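PDB 2EX5: DNA endonuclease I-CeuI from Chlamydomonas eugametos, which recognises a degenerate DNA sequence of 17-19 base pairs as a homodimeric LAGLIDADG homing endonuclease and makes a magnesium-dependent staggered cut that starts intron homing. Local coordinates for residues C[14-19]-C[37-42]; C[67-72]-C[79-84]; C[181-186]-C[197-202]. The protein carries 1 engineered substitution. All blocks are in the same frame, centred on the assembly; numbering follows the deposited sequence.

Contact 1 of 3, residues C[14-19]-C[37-42]. With nucleotides of chain A.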
loop_
_atom_site.group_PDB
_atom_site.type_symbol
_atom_site.label_atom_id
_atom_site.label_comp_id
_atom_site.label_asym_id
_atom_site.label_seq_id
_atom_site.Cartn_x
_atom_site.Cartn_y
_atom_site.Cartn_z
ATOM N N GLU C 14 -10.216 16.616 -17.674
ATOM C CA GLU C 14 -11.508 17.027 -18.263
ATOM C C GLU C 14 -12.269 15.903 -18.844
ATOM O O GLU C 14 -13.476 15.753 -18.625
ATOM C CB GLU C 14 -11.290 18.090 -19.359
ATOM C CG GLU C 14 -12.187 19.337 -19.024
ATOM C CD GLU C 14 -11.711 19.979 -17.762
ATOM O OE1 GLU C 14 -10.453 20.074 -17.622
ATOM O OE2 GLU C 14 -12.563 20.322 -16.919
ATOM N N GLU C 15 -11.518 15.046 -19.528
ATOM C CA GLU C 15 -12.047 13.802 -20.066
ATOM C C GLU C 15 -12.576 12.825 -19.002
ATOM O O GLU C 15 -13.630 12.278 -19.173
ATOM C CB GLU C 15 -10.994 13.201 -20.947
ATOM C CG GLU C 15 -11.529 12.124 -21.878
ATOM C CD GLU C 15 -12.524 12.660 -22.879
ATOM O OE1 GLU C 15 -13.638 12.049 -23.039
ATOM O OE2 GLU C 15 -12.174 13.716 -23.448
ATOM N N LEU C 16 -11.863 12.637 -17.895
ATOM C CA LEU C 16 -12.404 11.945 -16.676
ATOM C C LEU C 16 -13.694 12.566 -16.125
ATOM O O LEU C 16 -14.659 11.839 -15.741
ATOM C CB LEU C 16 -11.317 11.897 -15.553
ATOM C CG LEU C 16 -11.448 10.963 -14.323
ATOM C CD1 LEU C 16 -11.901 9.559 -14.790
ATOM C CD2 LEU C 16 -10.143 10.849 -13.542
ATOM N N LYS C 17 -13.765 13.912 -16.049
ATOM C CA LYS C 17 -15.071 14.498 -15.638
ATOM C C LYS C 17 -16.154 14.166 -16.625
ATOM O O LYS C 17 -17.219 13.810 -16.199
ATOM C CB LYS C 17 -15.073 16.033 -15.395
ATOM C CG LYS C 17 -14.712 16.520 -13.993
ATOM C CD LYS C 17 -14.874 18.077 -13.849
ATOM C CE LYS C 17 -14.743 18.600 -12.336
ATOM N NZ LYS C 17 -15.136 17.596 -11.234
ATOM N N LYS C 18 -15.929 14.331 -17.940
ATOM C CA LYS C 18 -17.067 14.098 -18.919
ATOM C C LYS C 18 -17.481 12.646 -18.707
ATOM O O LYS C 18 -18.661 12.294 -18.704
ATOM C CB LYS C 18 -16.653 14.308 -20.411
ATOM C CG LYS C 18 -16.133 15.684 -20.821
ATOM C CD LYS C 18 -15.608 15.710 -22.304
ATOM C CE LYS C 18 -14.531 16.835 -22.498
ATOM N NZ LYS C 18 -14.818 18.228 -21.873
ATOM N N ILE C 19 -16.471 11.783 -18.512
ATOM C CA ILE C 19 -16.737 10.329 -18.417
ATOM C C ILE C 19 -17.592 10.086 -17.185
ATOM O O ILE C 19 -18.537 9.302 -17.296
ATOM C CB ILE C 19 -15.377 9.493 -18.389
ATOM C CG1 ILE C 19 -14.772 9.354 -19.803
ATOM C CG2 ILE C 19 -15.558 8.114 -17.833
ATOM C CD1 ILE C 19 -13.335 8.934 -19.808
ATOM N N ARG C 37 -11.110 2.452 -19.815
ATOM C CA ARG C 37 -10.115 1.663 -20.536
ATOM C C ARG C 37 -9.490 2.505 -21.598
ATOM O O ARG C 37 -8.279 2.530 -21.747
ATOM C CB ARG C 37 -10.690 0.406 -21.151
ATOM C CG ARG C 37 -10.538 -0.745 -20.206
ATOM C CD ARG C 37 -10.733 -2.173 -20.807
ATOM N NE ARG C 37 -11.626 -2.249 -21.958
ATOM C CZ ARG C 37 -12.961 -2.367 -21.926
ATOM N NH1 ARG C 37 -13.673 -2.365 -20.785
ATOM N NH2 ARG C 37 -13.605 -2.455 -23.076
ATOM N N LYS C 38 -10.301 3.201 -22.378
ATOM C CA LYS C 38 -9.707 3.940 -23.510
ATOM C C LYS C 38 -8.962 5.230 -23.048
ATOM O O LYS C 38 -7.820 5.478 -23.503
ATOM C CB LYS C 38 -10.765 4.223 -24.612
ATOM C CG LYS C 38 -10.245 5.068 -25.876
ATOM C CD LYS C 38 -11.440 5.483 -26.730
ATOM C CE LYS C 38 -11.028 5.625 -28.198
ATOM N NZ LYS C 38 -12.138 6.321 -28.919
ATOM N N LEU C 39 -9.586 6.041 -22.176
ATOM C CA LEU C 39 -8.859 7.209 -21.560
ATOM C C LEU C 39 -7.426 6.886 -21.019
ATOM O O LEU C 39 -6.460 7.611 -21.268
ATOM C CB LEU C 39 -9.701 7.826 -20.418
ATOM C CG LEU C 39 -9.059 9.094 -19.791
ATOM C CD1 LEU C 39 -8.741 10.243 -20.765
ATOM C CD2 LEU C 39 -10.023 9.617 -18.745
ATOM N N PHE C 40 -7.306 5.762 -20.310
ATOM C CA PHE C 40 -6.012 5.348 -19.734
ATOM C C PHE C 40 -5.242 4.231 -20.490
ATOM O O PHE C 40 -4.152 3.813 -20.061
ATOM C CB PHE C 40 -6.185 5.035 -18.218
ATOM C CG PHE C 40 -6.678 6.242 -17.385
ATOM C CD1 PHE C 40 -5.913 7.378 -17.285
ATOM C CD2 PHE C 40 -7.876 6.196 -16.700
ATOM C CE1 PHE C 40 -6.337 8.448 -16.549
ATOM C CE2 PHE C 40 -8.319 7.256 -15.965
ATOM C CZ PHE C 40 -7.545 8.394 -15.908
ATOM N N GLN C 41 -5.781 3.735 -21.609
ATOM C CA GLN C 41 -5.104 2.650 -22.372
ATOM C C GLN C 41 -4.723 1.444 -21.499
ATOM O O GLN C 41 -3.547 1.080 -21.371
ATOM C CB GLN C 41 -3.840 3.152 -23.094
ATOM C CG GLN C 41 -3.890 4.499 -23.782
ATOM C CD GLN C 41 -2.456 5.143 -23.916
ATOM O OE1 GLN C 41 -1.432 4.427 -24.116
ATOM N NE2 GLN C 41 -2.394 6.512 -23.828
ATOM N N ILE C 42 -5.750 0.794 -20.974
ATOM C CA ILE C 42 -5.676 -0.185 -19.925
ATOM C C ILE C 42 -6.009 -1.495 -20.586
ATOM O O ILE C 42 -7.006 -1.557 -21.234
ATOM C CB ILE C 42 -6.781 0.121 -18.834
ATOM C CG1 ILE C 42 -6.385 1.332 -18.003
ATOM C CG2 ILE C 42 -7.024 -1.055 -17.954
ATOM C CD1 ILE C 42 -7.456 1.760 -17.064
ATOM P P DG A 8 -16.109 15.740 -8.272
ATOM O OP1 DG A 8 -16.988 16.143 -9.419
ATOM O OP2 DG A 8 -15.145 14.637 -8.322
ATOM O "O5'" DG A 8 -15.353 17.123 -7.846
ATOM C "C5'" DG A 8 -16.082 18.306 -7.361
ATOM C "C4'" DG A 8 -15.619 18.743 -5.972
ATOM O "O4'" DG A 8 -16.157 17.838 -4.983
ATOM C "C3'" DG A 8 -14.099 18.738 -5.752
ATOM O "O3'" DG A 8 -13.713 20.093 -5.848
ATOM C "C2'" DG A 8 -13.961 18.310 -4.313
ATOM C "C1'" DG A 8 -15.342 17.900 -3.828
ATOM N N9 DG A 8 -15.386 16.634 -3.075
ATOM C C8 DG A 8 -15.357 15.357 -3.581
ATOM N N7 DG A 8 -15.467 14.400 -2.667
ATOM C C5 DG A 8 -15.594 15.103 -1.479
ATOM C C6 DG A 8 -15.658 14.613 -0.154
ATOM O O6 DG A 8 -15.737 13.413 0.245
ATOM N N1 DG A 8 -15.678 15.686 0.764
ATOM C C2 DG A 8 -15.640 17.011 0.443
ATOM N N2 DG A 8 -15.697 17.883 1.464
ATOM N N3 DG A 8 -15.562 17.458 -0.814
ATOM C C4 DG A 8 -15.517 16.459 -1.712
#
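Leu16 meets the Phe40 ring at its rim: CD2 of Leu16 lies near the ring plane, 4.3 Å from CZ of Phe40. One face of the same ring is covered by its own neighbour Leu39, whose CG sits 4.1 Å above the plane and over the ring centre. The aromatic side chain thus touches leucines at an edge and on a face.

Leu39 carries most of the contact. Its CG is anti to the backbone N (chi1 -176°), and the fork at CG splits the work between two methyls. CD1 runs into the aliphatic part of Glu15, 3.5 Å from Glu15 CG, the two side chains sliding past each other in opposite directions. CD2 meets Ile19 CD1 at 3.5 Å and also comes near the backbone, 3.6 Å from Leu16 N. A branched leucine suits this position because it fills the groove between residues one turn apart, while Glu15, partly exposed, offers it CB and CG. No hydrogen bond joins the two segments, and the packing between them is largely apolar.

Gln41, at positive phi (52°), forms a Schellman motif with two bonds back into the last turn. Lys17, a DNA-interaction site on the same helix as Leu16, instead faces the DNA, its NZ 3.0 Å from OP1 of DG8 of chain A. Helices 10-26 and 29-40 follow one another with only a short link, a helical hairpin; Leu36, Tyr32 and Asp35 extend its packing, and Phe40 continues onto Val94 of helix 94-104.

Contact 2 of 3, residues C[67-72]-C[79-84]; sequences ISTKKL and LVVDPE. With CA (calcium ion), chain F; nucleotides of chain B.
Val80 and Lys70 form a hydrogen-bonded pair of the antiparallel hairpin, and their side chains lie side by side on the face turned to the DNA. CG1 of Val80 is only 3.3 Å from Lys70 CG, tighter than usual van der Waals contact, and Leu72 CD1 reaches the same methyl from 4.1 Å. Val80, with the most surface buried, is a compact beta-branched residue that suits a strand and flanks the lysine's aliphatic part. The two backbones exchange bonds, Lys70 N to Val80 O at 3.0 Å and the reverse.

Leu79 points to the opposite face, which packs against Phe196. CD1 of Leu79 meets Thr69 CG2 at 4.0 Å. Ile67, on that same face, presses CG2 onto Val81 CG1 at 3.4 Å, again tight, and helices 171-185 and 147-164 cover the group.

Polar groups on and beside the Lys70 face read the DNA. Ser68 OG and the backbone Thr69 N both donate to OP2 of DC19 of chain B, and Lys70 NZ donates to N7 of DG20 of chain B at 2.6 Å, with a weak second bond to O6. Glu84 OE1 accepts from N4 of DC18 of chain B. Asp82 holds calcium through both oxygens, OD1 at 2.6 Å, and five waters complete its shell. A further water bridges Lys70 NZ and Asp82 OD2. This hairpin of the LAGLIDADG sheet thus reads bases in the major groove, grips the DNA backbone, and supplies a ligand to the metal site that serves cleavage with magnesium; calcium occupies it here.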
loop_
_atom_site.group_PDB
_atom_site.type_symbol
_atom_site.label_atom_id
_atom_site.label_comp_id
_atom_site.label_asym_id
_atom_site.label_seq_id
_atom_site.Cartn_x
_atom_site.Cartn_y
_atom_site.Cartn_z
ATOM N N ILE C 67 -15.215 5.859 8.727
ATOM C CA ILE C 67 -16.475 6.361 9.179
ATOM C C ILE C 67 -16.245 7.746 9.629
ATOM O O ILE C 67 -15.414 8.032 10.555
ATOM C CB ILE C 67 -17.081 5.448 10.398
ATOM C CG1 ILE C 67 -17.446 4.023 9.901
ATOM C CG2 ILE C 67 -18.395 6.141 11.033
ATOM C CD1 ILE C 67 -17.406 2.990 10.981
ATOM N N SER C 68 -17.001 8.644 9.039
ATOM C CA SER C 68 -16.923 10.021 9.402
ATOM C C SER C 68 -18.149 10.531 10.193
ATOM O O SER C 68 -19.278 10.065 9.971
ATOM C CB SER C 68 -16.635 10.782 8.125
ATOM O OG SER C 68 -16.888 12.128 8.415
ATOM N N THR C 69 -17.941 11.457 11.156
ATOM C CA THR C 69 -19.035 11.961 11.935
ATOM C C THR C 69 -18.994 13.446 11.887
ATOM O O THR C 69 -18.030 14.053 12.331
ATOM C CB THR C 69 -19.047 11.440 13.395
ATOM O OG1 THR C 69 -19.326 10.059 13.373
ATOM C CG2 THR C 69 -20.193 12.103 14.238
ATOM N N LYS C 70 -20.076 14.042 11.371
ATOM C CA LYS C 70 -20.023 15.437 10.921
ATOM C C LYS C 70 -21.340 16.144 11.122
ATOM O O LYS C 70 -22.398 15.538 11.137
ATOM C CB LYS C 70 -19.612 15.492 9.452
ATOM C CG LYS C 70 -20.546 14.564 8.675
ATOM C CD LYS C 70 -20.441 14.683 7.168
ATOM C CE LYS C 70 -19.224 14.040 6.578
ATOM N NZ LYS C 70 -19.642 13.990 5.149
ATOM N N LYS C 71 -21.268 17.454 11.307
ATOM C CA LYS C 71 -22.489 18.207 11.561
ATOM C C LYS C 71 -23.287 18.265 10.259
ATOM O O LYS C 71 -22.713 18.555 9.180
ATOM C CB LYS C 71 -22.173 19.633 12.044
ATOM C CG LYS C 71 -21.996 19.755 13.533
ATOM C CD LYS C 71 -21.432 21.112 13.846
ATOM C CE LYS C 71 -19.911 21.013 14.037
ATOM N NZ LYS C 71 -19.482 19.674 14.656
ATOM N N LEU C 72 -24.588 18.010 10.384
ATOM C CA LEU C 72 -25.524 18.288 9.353
ATOM C C LEU C 72 -26.763 18.897 10.002
ATOM O O LEU C 72 -27.555 18.159 10.589
ATOM C CB LEU C 72 -25.889 16.993 8.682
ATOM C CG LEU C 72 -26.239 17.081 7.212
ATOM C CD1 LEU C 72 -26.577 15.700 6.621
ATOM C CD2 LEU C 72 -27.378 18.054 7.061
ATOM N N LEU C 79 -26.178 15.776 13.320
ATOM C CA LEU C 79 -24.946 15.158 12.913
ATOM C C LEU C 79 -25.210 13.867 12.123
ATOM O O LEU C 79 -26.234 13.238 12.269
ATOM C CB LEU C 79 -23.995 14.962 14.108
ATOM C CG LEU C 79 -24.114 13.762 15.015
ATOM C CD1 LEU C 79 -23.121 13.957 16.295
ATOM C CD2 LEU C 79 -25.502 13.662 15.473
ATOM N N VAL C 80 -24.296 13.492 11.264
ATOM C CA VAL C 80 -24.514 12.229 10.476
ATOM C C VAL C 80 -23.243 11.398 10.638
ATOM O O VAL C 80 -22.170 11.969 10.717
ATOM C CB VAL C 80 -24.770 12.487 8.970
ATOM C CG1 VAL C 80 -23.662 13.429 8.403
ATOM C CG2 VAL C 80 -24.779 11.117 8.152
ATOM N N VAL C 81 -23.402 10.096 10.733
ATOM C CA VAL C 81 -22.305 9.153 10.783
ATOM C C VAL C 81 -22.205 8.469 9.401
ATOM O O VAL C 81 -23.143 7.896 8.873
ATOM C CB VAL C 81 -22.559 8.124 11.917
ATOM C CG1 VAL C 81 -21.359 7.239 12.185
ATOM C CG2 VAL C 81 -23.015 8.859 13.225
ATOM N N ASP C 82 -21.048 8.517 8.795
ATOM C CA ASP C 82 -21.048 8.200 7.393
ATOM C C ASP C 82 -19.932 7.293 7.000
ATOM O O ASP C 82 -18.825 7.764 6.974
ATOM C CB ASP C 82 -20.971 9.484 6.568
ATOM C CG ASP C 82 -21.712 9.321 5.193
ATOM O OD1 ASP C 82 -22.652 8.469 5.081
ATOM O OD2 ASP C 82 -21.393 10.056 4.260
ATOM N N PRO C 83 -20.259 6.035 6.552
ATOM C CA PRO C 83 -19.297 5.032 6.067
ATOM C C PRO C 83 -18.860 5.295 4.600
ATOM O O PRO C 83 -19.685 5.712 3.718
ATOM C CB PRO C 83 -20.092 3.712 6.160
ATOM C CG PRO C 83 -21.487 4.058 6.000
ATOM C CD PRO C 83 -21.642 5.538 6.407
ATOM N N GLU C 84 -17.618 5.003 4.325
ATOM C CA GLU C 84 -17.074 5.159 2.981
ATOM C C GLU C 84 -16.007 4.080 2.838
ATOM O O GLU C 84 -15.277 3.834 3.756
ATOM C CB GLU C 84 -16.461 6.536 2.810
ATOM C CG GLU C 84 -15.742 6.740 1.397
ATOM C CD GLU C 84 -15.402 8.165 1.147
ATOM O OE1 GLU C 84 -14.210 8.450 1.023
ATOM O OE2 GLU C 84 -16.319 9.062 1.137
HETATM CA CA CA F . -22.910 8.701 2.495
ATOM P P DC B 19 -14.097 13.712 10.441
ATOM O OP1 DC B 19 -13.688 14.268 11.768
ATOM O OP2 DC B 19 -15.286 12.779 10.561
ATOM O "O5'" DC B 19 -14.347 14.855 9.410
ATOM C "C5'" DC B 19 -13.301 15.744 9.089
ATOM C "C4'" DC B 19 -13.941 16.894 8.307
ATOM O "O4'" DC B 19 -13.994 16.490 6.909
ATOM C "C3'" DC B 19 -15.378 17.199 8.669
ATOM O "O3'" DC B 19 -15.378 18.638 8.797
ATOM C "C2'" DC B 19 -16.224 16.657 7.477
ATOM C "C1'" DC B 19 -15.234 16.652 6.296
ATOM N N1 DC B 19 -15.326 15.453 5.304
ATOM C C2 DC B 19 -15.470 15.726 3.969
ATOM O O2 DC B 19 -15.581 16.927 3.613
ATOM N N3 DC B 19 -15.592 14.680 3.089
ATOM C C4 DC B 19 -15.573 13.415 3.457
ATOM N N4 DC B 19 -15.667 12.488 2.479
ATOM C C5 DC B 19 -15.407 13.104 4.827
ATOM C C6 DC B 19 -15.309 14.139 5.689
ATOM P P DG B 20 -16.694 19.562 8.717
ATOM O OP1 DG B 20 -16.172 20.874 9.167
ATOM O OP2 DG B 20 -17.917 19.026 9.331
ATOM O "O5'" DG B 20 -16.930 19.867 7.144
ATOM C "C5'" DG B 20 -16.024 20.558 6.215
ATOM C "C4'" DG B 20 -16.971 21.013 5.119
ATOM O "O4'" DG B 20 -17.138 20.005 4.053
ATOM C "C3'" DG B 20 -18.377 21.392 5.659
ATOM O "O3'" DG B 20 -18.580 22.768 5.343
ATOM C "C2'" DG B 20 -19.380 20.513 4.954
ATOM C "C1'" DG B 20 -18.568 19.809 3.861
ATOM N N9 DG B 20 -18.704 18.358 3.740
ATOM C C8 DG B 20 -18.706 17.452 4.750
ATOM N N7 DG B 20 -18.775 16.233 4.273
ATOM C C5 DG B 20 -18.848 16.366 2.899
ATOM C C6 DG B 20 -18.984 15.372 1.908
ATOM O O6 DG B 20 -19.010 14.153 2.075
ATOM N N1 DG B 20 -19.041 15.884 0.649
ATOM C C2 DG B 20 -18.986 17.207 0.399
ATOM N N2 DG B 20 -19.046 17.512 -0.921
ATOM N N3 DG B 20 -18.899 18.165 1.345
ATOM C C4 DG B 20 -18.799 17.651 2.562
ATOM P P DC B 18 -10.612 7.992 10.035
ATOM O OP1 DC B 18 -10.460 8.716 11.306
ATOM O OP2 DC B 18 -10.785 6.535 10.067
ATOM O "O5'" DC B 18 -11.916 8.435 9.236
ATOM C "C5'" DC B 18 -12.728 9.661 9.252
ATOM C "C4'" DC B 18 -11.948 10.928 8.889
ATOM O "O4'" DC B 18 -11.362 10.784 7.581
ATOM C "C3'" DC B 18 -12.784 12.195 8.748
ATOM O "O3'" DC B 18 -12.842 12.821 10.029
ATOM C "C2'" DC B 18 -12.083 13.079 7.687
ATOM C "C1'" DC B 18 -11.455 11.991 6.842
ATOM N N1 DC B 18 -11.995 11.617 5.414
ATOM C C2 DC B 18 -11.874 12.604 4.458
ATOM O O2 DC B 18 -11.465 13.645 4.931
ATOM N N3 DC B 18 -12.225 12.406 3.128
ATOM C C4 DC B 18 -12.647 11.192 2.787
ATOM N N4 DC B 18 -12.991 11.058 1.502
ATOM C C5 DC B 18 -12.806 10.134 3.742
ATOM C C6 DC B 18 -12.479 10.371 5.068
HETATM O O HOH W 1 -18.911 11.384 4.497
HETATM O O HOH W 2 -21.829 6.429 2.880
HETATM O O HOH W 3 -23.948 7.973 0.258
HETATM O O HOH W 4 -24.940 7.242 3.530
HETATM O O HOH W 5 -24.548 10.388 3.018
HETATM O O HOH W 6 -21.346 9.909 1.385
#

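Contact 3 of 3, residues C[181-186]-C[197-202]. With nucleotides of chain B.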
loop_
_atom_site.group_PDB
_atom_site.type_symbol
_atom_site.label_atom_id
_atom_site.label_comp_id
_atom_site.label_asym_id
_atom_site.label_seq_id
_atom_site.Cartn_x
_atom_site.Cartn_y
_atom_site.Cartn_z
ATOM N N ILE C 181 -18.834 2.846 18.194
ATOM C CA ILE C 181 -18.060 2.179 17.101
ATOM C C ILE C 181 -17.286 3.200 16.274
ATOM O O ILE C 181 -16.105 2.980 15.970
ATOM C CB ILE C 181 -19.002 1.387 16.123
ATOM C CG1 ILE C 181 -19.639 0.189 16.827
ATOM C CG2 ILE C 181 -18.224 0.974 14.938
ATOM C CD1 ILE C 181 -21.021 -0.153 16.185
ATOM N N TRP C 182 -17.945 4.286 15.863
ATOM C CA TRP C 182 -17.213 5.387 15.193
ATOM C C TRP C 182 -15.941 5.807 15.887
ATOM O O TRP C 182 -14.882 5.932 15.288
ATOM C CB TRP C 182 -18.122 6.614 15.025
ATOM C CG TRP C 182 -17.354 7.949 14.891
ATOM C CD1 TRP C 182 -16.725 8.415 13.799
ATOM C CD2 TRP C 182 -17.256 8.983 15.877
ATOM N NE1 TRP C 182 -16.115 9.625 14.059
ATOM C CE2 TRP C 182 -16.520 10.038 15.309
ATOM C CE3 TRP C 182 -17.726 9.119 17.197
ATOM C CZ2 TRP C 182 -16.196 11.225 16.042
ATOM C CZ3 TRP C 182 -17.440 10.316 17.898
ATOM C CH2 TRP C 182 -16.682 11.335 17.326
ATOM N N ASP C 183 -16.083 6.069 17.200
ATOM C CA ASP C 183 -14.991 6.517 18.078
ATOM C C ASP C 183 -13.824 5.521 18.081
ATOM O O ASP C 183 -12.703 5.913 17.968
ATOM C CB ASP C 183 -15.534 6.593 19.559
ATOM C CG ASP C 183 -14.426 6.911 20.556
ATOM O OD1 ASP C 183 -13.769 7.943 20.362
ATOM O OD2 ASP C 183 -14.210 6.113 21.491
ATOM N N GLN C 184 -14.105 4.226 18.257
ATOM C CA GLN C 184 -13.058 3.120 18.261
ATOM C C GLN C 184 -12.358 3.003 16.890
ATOM O O GLN C 184 -11.156 2.679 16.795
ATOM C CB GLN C 184 -13.769 1.783 18.578
ATOM C CG GLN C 184 -14.127 1.562 20.037
ATOM C CD GLN C 184 -15.388 0.705 20.303
ATOM O OE1 GLN C 184 -16.174 1.010 21.235
ATOM N NE2 GLN C 184 -15.567 -0.386 19.531
ATOM N N MET C 185 -13.068 3.302 15.805
ATOM C CA MET C 185 -12.396 3.221 14.464
ATOM C C MET C 185 -11.671 4.466 14.017
ATOM O O MET C 185 -11.016 4.477 12.899
ATOM C CB MET C 185 -13.381 2.843 13.387
ATOM C CG MET C 185 -14.211 1.637 13.746
ATOM S SD MET C 185 -15.369 1.341 12.431
ATOM C CE MET C 185 -14.147 0.897 11.119
ATOM N N ARG C 186 -11.723 5.527 14.855
ATOM C CA ARG C 186 -11.025 6.750 14.423
ATOM C C ARG C 186 -9.553 6.625 14.210
ATOM O O ARG C 186 -8.858 5.970 14.955
ATOM C CB ARG C 186 -11.309 7.948 15.306
ATOM C CG ARG C 186 -12.740 8.324 15.366
ATOM C CD ARG C 186 -12.872 9.536 16.271
ATOM N NE ARG C 186 -12.318 10.749 15.661
ATOM C CZ ARG C 186 -12.464 11.946 16.186
ATOM N NH1 ARG C 186 -13.070 12.096 17.407
ATOM N NH2 ARG C 186 -11.972 12.978 15.523
ATOM N N PRO C 197 -14.094 16.487 18.792
ATOM C CA PRO C 197 -12.865 16.284 19.571
ATOM C C PRO C 197 -12.737 14.871 20.058
ATOM O O PRO C 197 -11.617 14.396 20.162
ATOM C CB PRO C 197 -13.095 17.158 20.862
ATOM C CG PRO C 197 -14.120 18.042 20.573
ATOM C CD PRO C 197 -14.890 17.594 19.332
ATOM N N ASN C 198 -13.867 14.301 20.481
ATOM C CA ASN C 198 -13.863 13.060 21.177
ATOM C C ASN C 198 -15.227 12.513 21.254
ATOM O O ASN C 198 -16.141 13.133 20.800
ATOM C CB ASN C 198 -13.230 13.132 22.618
ATOM C CG ASN C 198 -14.099 13.915 23.675
ATOM O OD1 ASN C 198 -15.082 14.633 23.357
ATOM N ND2 ASN C 198 -13.692 13.757 24.967
ATOM N N LEU C 199 -15.375 11.320 21.821
ATOM C CA LEU C 199 -16.683 10.681 21.929
ATOM C C LEU C 199 -17.795 11.452 22.727
ATOM O O LEU C 199 -19.010 11.526 22.306
ATOM C CB LEU C 199 -16.431 9.250 22.469
ATOM C CG LEU C 199 -17.699 8.447 22.730
ATOM C CD1 LEU C 199 -18.551 8.198 21.400
ATOM C CD2 LEU C 199 -17.557 7.197 23.415
ATOM N N GLU C 200 -17.404 12.041 23.875
ATOM C CA GLU C 200 -18.314 12.709 24.778
ATOM C C GLU C 200 -18.972 13.902 24.128
ATOM O O GLU C 200 -20.172 14.104 24.278
ATOM C CB GLU C 200 -17.518 13.212 26.027
ATOM C CG GLU C 200 -17.116 12.161 27.135
ATOM C CD GLU C 200 -16.048 11.105 26.720
ATOM O OE1 GLU C 200 -15.316 11.246 25.688
ATOM O OE2 GLU C 200 -15.959 10.088 27.452
ATOM N N ALA C 201 -18.152 14.761 23.521
ATOM C CA ALA C 201 -18.582 15.873 22.784
ATOM C C ALA C 201 -19.648 15.523 21.714
ATOM O O ALA C 201 -20.559 16.337 21.471
ATOM C CB ALA C 201 -17.367 16.541 22.146
ATOM N N ALA C 202 -19.551 14.336 21.105
ATOM C CA ALA C 202 -20.469 13.915 20.014
ATOM C C ALA C 202 -21.786 13.407 20.577
ATOM O O ALA C 202 -22.899 13.747 20.060
ATOM C CB ALA C 202 -19.816 12.860 19.100
ATOM P P DC B 18 -10.612 7.992 10.035
ATOM O OP1 DC B 18 -10.460 8.716 11.306
ATOM O OP2 DC B 18 -10.785 6.535 10.067
ATOM O "O5'" DC B 18 -11.916 8.435 9.236
ATOM C "C5'" DC B 18 -12.728 9.661 9.252
ATOM C "C4'" DC B 18 -11.948 10.928 8.889
ATOM O "O4'" DC B 18 -11.362 10.784 7.581
ATOM C "C3'" DC B 18 -12.784 12.195 8.748
ATOM O "O3'" DC B 18 -12.842 12.821 10.029
ATOM C "C2'" DC B 18 -12.083 13.079 7.687
ATOM C "C1'" DC B 18 -11.455 11.991 6.842
ATOM N N1 DC B 18 -11.995 11.617 5.414
ATOM C C2 DC B 18 -11.874 12.604 4.458
ATOM O O2 DC B 18 -11.465 13.645 4.931
ATOM N N3 DC B 18 -12.225 12.406 3.128
ATOM C C4 DC B 18 -12.647 11.192 2.787
ATOM N N4 DC B 18 -12.991 11.058 1.502
ATOM C C5 DC B 18 -12.806 10.134 3.742
ATOM C C6 DC B 18 -12.479 10.371 5.068
HETATM O O HOH W 7 -13.191 9.286 22.583
#
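Asp183 and Leu199 bring the backbones nearest, CA to CA 5.9 Å, where the last turn of helix 171-185 meets the start of helix 199-206. Their side chains cross at about a right angle. Asp183 CG rests 3.6 Å from Leu199 CB, and Leu199 CD1 touches Asp183 CB, so the flank of the carboxylate, as well as CB, lies against the leucine.

The carboxylate is bridged to the second helix by water: one water donates to Asp183 OD1 at 2.7 Å and accepts from Leu199 N at 3.1 Å. A negative carboxylate near the N-terminal end of this helix would probably be favoured by the helix dipole. Asn198 is the N-cap; its OD1 accepts from Ala201 N (165° at the hydrogen).

Trp182 supplies the apolar surface. Its CG is anti to the backbone N (chi1 156°), and the six-membered ring reaches across, CZ3 3.7 Å from Ala202 CB; the small alanine allows this close approach. Arg186 lays CD over one ring face, toward the rim, 3.6 Å above the plane, while its guanidinium is held by a hydrogen bond from NH1 to Phe196 O and a salt bridge from NH2 to Glu194. The two segments flank residues 187-195, a DNA-interacting region, and their packing brings both ends of that loop together. Trp182 joins helix 199-206 to Ile67 and Thr69 of strand 63-71, while Ile181 and Met185 pack on helix 147-164.

Contact 2 is the buried one, built from two strands of the sheet and held by backbone hydrogen bonds. Contacts 1 and 3 are partly buried helix packings with no direct hydrogen bond across them, on opposite sides of the chain's centre. Contact 1 is almost wholly apolar and lies about 15 Å, nearest atoms, from contact 2. Contact 3 touches contact 2, since helix 171-185 backs strand 63-71 on the face away from the DNA; Met185 packs on Ile67, and Trp182 on Ile67 and Thr69. Contact 3 adds water bridging and capping at a helix start. Of the three, only contact 2 binds metal and bases, while contact 1 has Lys17 near a phosphate.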